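Putative iron-uptake ABC transport system,periplasmic iron-binding protein (Campylobacter jejuni, PDB 3E13) binds ferric iron and probably delivers it, as the periplasmic solute-binding component, to an ABC transporter for iron uptake. Local coordinates at residues K205-N209 with P210-E214; M119-Y122 with E123-A126. One frame throughout, in Å; residues are numbered along the deposited sequence.

Contact 1. Residues K205-N209 with P210-E214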
ATOM      1  N   LYS A 205     -14.547   7.548   6.163  1.00  8.01           N
ATOM      2  CA  LYS A 205     -15.127   8.448   7.157  1.00  8.00           C
ATOM      3  C   LYS A 205     -15.281   9.896   6.742  1.00  9.22           C
ATOM      4  O   LYS A 205     -16.139  10.590   7.260  1.00 10.12           O
ATOM      5  CB  LYS A 205     -14.319   8.378   8.463  1.00  8.70           C
ATOM      6  CG  LYS A 205     -14.433   7.112   9.221  1.00 10.03           C
ATOM      7  CD  LYS A 205     -13.486   7.072  10.422  1.00 11.96           C
ATOM      8  CE  LYS A 205     -13.911   7.961  11.554  1.00 11.98           C
ATOM      9  NZ  LYS A 205     -15.203   7.498  12.155  1.00 14.18           N
ATOM     10  N   ASN A 206     -14.411  10.361   5.853  1.00  7.79           N
ATOM     11  CA  ASN A 206     -14.416  11.719   5.341  1.00  8.50           C
ATOM     12  C   ASN A 206     -14.954  11.907   3.912  1.00  9.78           C
ATOM     13  O   ASN A 206     -14.849  13.023   3.354  1.00 10.77           O
ATOM     14  CB  ASN A 206     -13.018  12.276   5.432  1.00  8.72           C
ATOM     15  CG  ASN A 206     -12.578  12.453   6.872  1.00  9.48           C
ATOM     16  OD1 ASN A 206     -12.918  13.471   7.516  1.00 10.90           O
ATOM     17  ND2 ASN A 206     -11.799  11.493   7.386  1.00  9.17           N
ATOM     18  N   SER A 207     -15.558  10.852   3.382  1.00 10.64           N
ATOM     19  CA  SER A 207     -16.055  10.868   2.013  1.00  9.37           C
ATOM     20  C   SER A 207     -17.201  11.845   1.819  1.00 10.52           C
ATOM     21  O   SER A 207     -17.999  12.056   2.730  1.00 10.29           O
ATOM     22  CB  SER A 207     -16.463   9.476   1.658  1.00  9.13           C
ATOM     23  OG  SER A 207     -16.931   9.402   0.289  1.00  9.43           O
ATOM     24  N   LYS A 208     -17.274  12.398   0.620  1.00 11.27           N
ATOM     25  CA  LYS A 208     -18.427  13.193   0.200  1.00 11.84           C
ATOM     26  C   LYS A 208     -19.607  12.303  -0.201  1.00 11.12           C
ATOM     27  O   LYS A 208     -20.679  12.812  -0.473  1.00 11.28           O
ATOM     28  CB  LYS A 208     -18.094  14.143  -0.923  1.00 13.11           C
ATOM     29  CG  LYS A 208     -16.910  15.110  -0.770  1.00 17.18           C
ATOM     30  CD  LYS A 208     -16.900  15.866   0.481  1.00 23.11           C
ATOM     31  CE  LYS A 208     -15.786  16.981   0.428  1.00 25.32           C
ATOM     32  NZ  LYS A 208     -15.431  17.419  -0.960  1.00 31.56           N
ATOM     33  N   ASN A 209     -19.426  10.993  -0.206  1.00  9.33           N
ATOM     34  CA  ASN A 209     -20.500  10.059  -0.402  1.00 11.13           C
ATOM     35  C   ASN A 209     -21.004   9.587   0.958  1.00 10.54           C
ATOM     36  O   ASN A 209     -20.315   8.869   1.639  1.00 11.58           O
ATOM     37  CB  ASN A 209     -19.965   8.891  -1.248  1.00 11.45           C
ATOM     38  CG  ASN A 209     -20.980   7.756  -1.425  1.00 11.93           C
ATOM     39  OD1 ASN A 209     -22.088   7.793  -0.904  1.00 11.91           O
ATOM     40  ND2 ASN A 209     -20.577   6.717  -2.178  1.00 12.25           N
ATOM     41  N   PRO A 210     -22.194  10.029   1.392  1.00 10.87           N
ATOM     42  CA  PRO A 210     -22.667   9.657   2.729  1.00 10.96           C
ATOM     43  C   PRO A 210     -22.705   8.157   3.016  1.00 11.58           C
ATOM     44  O   PRO A 210     -22.604   7.755   4.156  1.00 11.53           O
ATOM     45  CB  PRO A 210     -24.058  10.308   2.790  1.00 11.49           C
ATOM     46  CG  PRO A 210     -23.902  11.485   1.930  1.00 11.82           C
ATOM     47  CD  PRO A 210     -23.128  10.974   0.739  1.00 12.65           C
ATOM     48  N   LYS A 211     -22.860   7.313   1.997  1.00 10.84           N
ATOM     49  CA  LYS A 211     -22.867   5.875   2.251  1.00 11.37           C
ATOM     50  C   LYS A 211     -21.456   5.402   2.670  1.00 10.04           C
ATOM     51  O   LYS A 211     -21.307   4.458   3.446  1.00 10.75           O
ATOM     52  CB  LYS A 211     -23.361   5.118   1.009  1.00 12.30           C
ATOM     53  CG  LYS A 211     -24.772   5.480   0.518  1.00 17.28           C
ATOM     54  CD  LYS A 211     -25.820   5.023   1.532  1.00 23.52           C
ATOM     55  CE  LYS A 211     -27.257   5.130   1.000  1.00 26.74           C
ATOM     56  NZ  LYS A 211     -28.071   4.104   1.743  1.00 30.54           N
ATOM     57  N   ASP A 212     -20.409   6.049   2.127  1.00 10.54           N
ATOM     58  CA  ASP A 212     -19.055   5.699   2.473  1.00  9.50           C
ATOM     59  C   ASP A 212     -18.851   6.031   3.953  1.00  9.17           C
ATOM     60  O   ASP A 212     -18.180   5.302   4.677  1.00  7.83           O
ATOM     61  CB  ASP A 212     -18.042   6.535   1.705  1.00  8.64           C
ATOM     62  CG  ASP A 212     -17.762   6.064   0.290  1.00 12.14           C
ATOM     63  OD1 ASP A 212     -18.083   4.912  -0.073  1.00 11.90           O
ATOM     64  OD2 ASP A 212     -17.132   6.820  -0.489  1.00 12.31           O
ATOM     65  N   VAL A 213     -19.382   7.169   4.356  1.00  8.44           N
ATOM     66  CA  VAL A 213     -19.266   7.647   5.771  1.00  8.79           C
ATOM     67  C   VAL A 213     -19.887   6.660   6.737  1.00 10.12           C
ATOM     68  O   VAL A 213     -19.285   6.319   7.774  1.00  9.77           O
ATOM     69  CB  VAL A 213     -19.819   9.050   5.934  1.00  8.26           C
ATOM     70  CG1 VAL A 213     -19.716   9.489   7.392  1.00 11.27           C
ATOM     71  CG2 VAL A 213     -19.049  10.064   5.037  1.00  9.30           C
ATOM     72  N   GLU A 214     -21.043   6.121   6.384  1.00 10.78           N
ATOM     73  CA  GLU A 214     -21.697   5.099   7.208  1.00 11.45           C
ATOM     74  C   GLU A 214     -20.778   3.879   7.397  1.00 11.71           C
ATOM     75  O   GLU A 214     -20.610   3.341   8.516  1.00 11.18           O
ATOM     76  CB  GLU A 214     -22.998   4.659   6.543  1.00 13.90           C
ATOM     77  CG  GLU A 214     -24.055   5.717   6.550  1.00 19.16           C
ATOM     78  CD  GLU A 214     -25.398   5.168   6.044  1.00 26.41           C
ATOM     79  OE1 GLU A 214     -26.384   5.951   6.110  1.00 32.90           O
ATOM     80  OE2 GLU A 214     -25.457   3.985   5.581  1.00 27.13           O
TER
HETATM   81  O   HOH W   1     -17.741   6.998  -3.117  1.00 19.00           O

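Contact 2. Residues M119-Y122 with E123-A126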
ATOM      1  N   MET A 119      -8.317 -12.551  18.033  1.00 12.64           N
ATOM      2  CA  MET A 119      -7.896 -12.092  16.719  1.00 13.06           C
ATOM      3  C   MET A 119      -6.822 -11.010  16.942  1.00 12.16           C
ATOM      4  O   MET A 119      -7.090  -9.821  16.879  1.00 13.33           O
ATOM      5  CB  MET A 119      -9.089 -11.560  15.941  1.00 13.01           C
ATOM      6  CG  MET A 119      -8.750 -11.062  14.502  1.00 14.31           C
ATOM      7  SD  MET A 119      -8.040 -12.293  13.442  1.00 12.30           S
ATOM      8  CE  MET A 119      -9.517 -13.206  12.917  1.00 14.74           C
ATOM      9  N   LYS A 120      -5.628 -11.454  17.282  1.00 11.63           N
ATOM     10  CA  LYS A 120      -4.553 -10.576  17.725  1.00 11.94           C
ATOM     11  C   LYS A 120      -3.357 -10.464  16.713  1.00 10.41           C
ATOM     12  O   LYS A 120      -2.768  -9.424  16.609  1.00 11.24           O
ATOM     13  CB  LYS A 120      -4.016 -11.072  19.080  1.00 12.22           C
ATOM     14  CG  LYS A 120      -4.991 -10.952  20.235  1.00 17.04           C
ATOM     15  CD  LYS A 120      -4.983  -9.568  20.778  1.00 22.96           C
ATOM     16  CE  LYS A 120      -6.046  -9.348  21.873  1.00 28.44           C
ATOM     17  NZ  LYS A 120      -6.128  -7.880  22.159  1.00 33.69           N
ATOM     18  N   ASN A 121      -3.066 -11.545  15.976  1.00 10.68           N
ATOM     19  CA  ASN A 121      -1.929 -11.653  15.088  1.00  9.12           C
ATOM     20  C   ASN A 121      -2.403 -12.060  13.698  1.00  9.79           C
ATOM     21  O   ASN A 121      -3.467 -12.633  13.580  1.00 10.69           O
ATOM     22  CB  ASN A 121      -1.002 -12.753  15.614  1.00 11.20           C
ATOM     23  CG  ASN A 121      -0.512 -12.454  17.034  1.00 11.73           C
ATOM     24  OD1 ASN A 121      -0.013 -11.367  17.303  1.00 11.37           O
ATOM     25  ND2 ASN A 121      -0.684 -13.413  17.958  1.00 13.56           N
ATOM     26  N   TYR A 122      -1.595 -11.792  12.692  1.00  9.83           N
ATOM     27  CA  TYR A 122      -1.898 -12.231  11.304  1.00  8.83           C
ATOM     28  C   TYR A 122      -2.229 -13.688  11.287  1.00  9.48           C
ATOM     29  O   TYR A 122      -3.159 -14.075  10.574  1.00  9.81           O
ATOM     30  CB  TYR A 122      -0.804 -11.859  10.283  1.00  9.17           C
ATOM     31  CG  TYR A 122      -0.665 -10.362  10.143  1.00  8.46           C
ATOM     32  CD1 TYR A 122       0.409  -9.694  10.700  1.00  9.97           C
ATOM     33  CD2 TYR A 122      -1.681  -9.594   9.540  1.00  7.58           C
ATOM     34  CE1 TYR A 122       0.519  -8.295  10.620  1.00  9.04           C
ATOM     35  CE2 TYR A 122      -1.593  -8.202   9.454  1.00  8.47           C
ATOM     36  CZ  TYR A 122      -0.455  -7.561   9.979  1.00  7.99           C
ATOM     37  OH  TYR A 122      -0.403  -6.218   9.978  1.00  7.49           O
ATOM     38  N   GLU A 123      -1.519 -14.489  12.098  1.00 10.87           N
ATOM     39  CA  GLU A 123      -1.669 -15.946  12.115  1.00 10.87           C
ATOM     40  C   GLU A 123      -3.107 -16.340  12.424  1.00 11.90           C
ATOM     41  O   GLU A 123      -3.642 -17.326  11.904  1.00 11.28           O
ATOM     42  CB  GLU A 123      -0.721 -16.527  13.174  1.00 12.23           C
ATOM     43  CG  GLU A 123      -1.015 -17.959  13.559  1.00 17.12           C
ATOM     44  CD  GLU A 123      -0.063 -18.471  14.628  1.00 21.24           C
ATOM     45  OE1 GLU A 123       0.462 -17.663  15.428  1.00 25.09           O
ATOM     46  OE2 GLU A 123       0.095 -19.708  14.678  1.00 26.04           O
ATOM     47  N   ASP A 124      -3.752 -15.548  13.250  1.00 10.93           N
ATOM     48  CA  ASP A 124      -5.083 -15.886  13.722  1.00 11.47           C
ATOM     49  C   ASP A 124      -6.126 -15.858  12.588  1.00 11.90           C
ATOM     50  O   ASP A 124      -7.158 -16.518  12.667  1.00 10.95           O
ATOM     51  CB  ASP A 124      -5.484 -14.947  14.854  1.00 12.24           C
ATOM     52  CG  ASP A 124      -4.608 -15.068  16.068  1.00 11.92           C
ATOM     53  OD1 ASP A 124      -4.132 -16.202  16.346  1.00 12.07           O
ATOM     54  OD2 ASP A 124      -4.359 -14.069  16.836  1.00 10.60           O
ATOM     55  N   LEU A 125      -5.890 -15.057  11.541  1.00 10.79           N
ATOM     56  CA  LEU A 125      -6.819 -15.021  10.404  1.00 10.57           C
ATOM     57  C   LEU A 125      -7.031 -16.383   9.754  1.00 12.08           C
ATOM     58  O   LEU A 125      -8.050 -16.585   9.073  1.00 12.51           O
ATOM     59  CB  LEU A 125      -6.330 -14.074   9.329  1.00 10.01           C
ATOM     60  CG  LEU A 125      -6.308 -12.602   9.743  1.00 10.04           C
ATOM     61  CD1 LEU A 125      -5.374 -11.852   8.786  1.00 10.02           C
ATOM     62  CD2 LEU A 125      -7.697 -12.044   9.652  1.00 10.16           C
ATOM     63  N   ALA A 126      -6.064 -17.276   9.924  1.00 11.91           N
ATOM     64  CA  ALA A 126      -6.049 -18.607   9.292  1.00 12.81           C
ATOM     65  C   ALA A 126      -6.594 -19.731  10.218  1.00 14.58           C
ATOM     66  O   ALA A 126      -6.679 -20.897   9.802  1.00 14.74           O
ATOM     67  CB  ALA A 126      -4.652 -18.936   8.843  1.00 12.43           C
TER

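Contact 1. Residues K205-N209 with P210-E214
The amide of Asn209 and the carboxylate of Asp212 are the two flat groups here. Their planes are 42° apart and the side chains cross at about a right angle. Asn209 ND2 lies over one face of the carboxylate, 3.8 Å from Asp212 CG and without a direct hydrogen bond. A water joins the two groups: it accepts from Asn209 ND2 and donates to Asp212 OD2, which is 2.7 Å from the water oxygen. Ser207 OG comes in close to the carboxylate plane and donates to the same OD2 at 2.7 Å, along the anti lone pair, the one turned away from OD1. OD2 thus has two donors, which should limit rotation of the carboxylate.

Ser207 OG also accepts from Asn209 N at 3.0 Å, with a nearly straight N-H...O angle of 163°. This bond closes an ST turn. The hydroxyl reaches both partners because OG stands anti to the serine nitrogen (chi1 -178°).

Asn209 OD1 accepts from Lys211 N at 3.0 Å. The donor sits above the amide plane, not on a lone pair. The main-chain Asn209 O accepts from Asp212 N at 2.9 Å and weakly from Val213 N. The Val213 methyl CG2 lies against two main-chain carbonyl oxygens, 3.2 Å from Ser207 O and 3.7 Å from Lys205 O. The Lys205 amine is hydrogen-bonded to Asn217.

These bonds make a classic helix start, with Asn209 as N-cap, in the tight surface connection from helix 198-205, which carries the iron ligands Tyr199 and Tyr200, to helix 210-217.

Contact 2. Residues M119-Y122 with E123-A126
Asp124 OD2 takes two backbone hydrogen bonds, from Lys120 N at 2.9 Å and Asn121 N at 3.0 Å. The first follows the anti lone pair, away from OD1. The second arrives 44° out of the carboxylate plane. CG lies beside the aspartate's own nitrogen (chi1 -63°), which carries the carboxylate back to these amides. OD1 has a salt bridge to Lys127.

Two backbone bonds run in the reverse direction. Asp124 N donates to Asn121 O at 2.9 Å, and Leu125 N to Tyr122 O at 3.1 Å. Tyr122 O also accepts from Trp163 NE1.

The apolar contacts involve Met119, Tyr122 and Leu125. Met119 bends at chi2 (59°) and brings SD within 3.8 Å of Leu125 CD2. It crosses Leu125 at about a right angle and runs past Asp124 in the opposite direction. The other branch, Leu125 CD1, lies at the edge of the Tyr122 ring, 4.4 Å from its CD2. The tyrosine hydroxyl bonds Arg104 O and His232 N.

Residues 121-126 make consecutive turns with i to i+3 bonds, and Asp124 ties back the preceding amides. Between strands 97-109 and 134-135, they pack against helix 157-170 and strand 193-197 of the solute-binding fold.

In the fold
Both contacts are local turns in which an aspartate carboxylate reaches back to the preceding chain, but their settings differ. Contact 1 is on the surface, joins two helices, and includes a water. Contact 2 is partly buried in a loop between two strands. There the carboxylate meets main-chain amides, and methionine, leucine and tyrosine add apolar packing, where contact 1 is mostly polar with one valine methyl against carbonyl oxygens. The two do not touch: their nearest atoms are about 19 Å apart. Contact 1 begins at the end of the helix carrying Tyr199 and Tyr200. The side chain of Asp212 is about 14 Å from the bound iron. In contact 2, the Tyr122 side chain is about 10 Å from that of Tyr143.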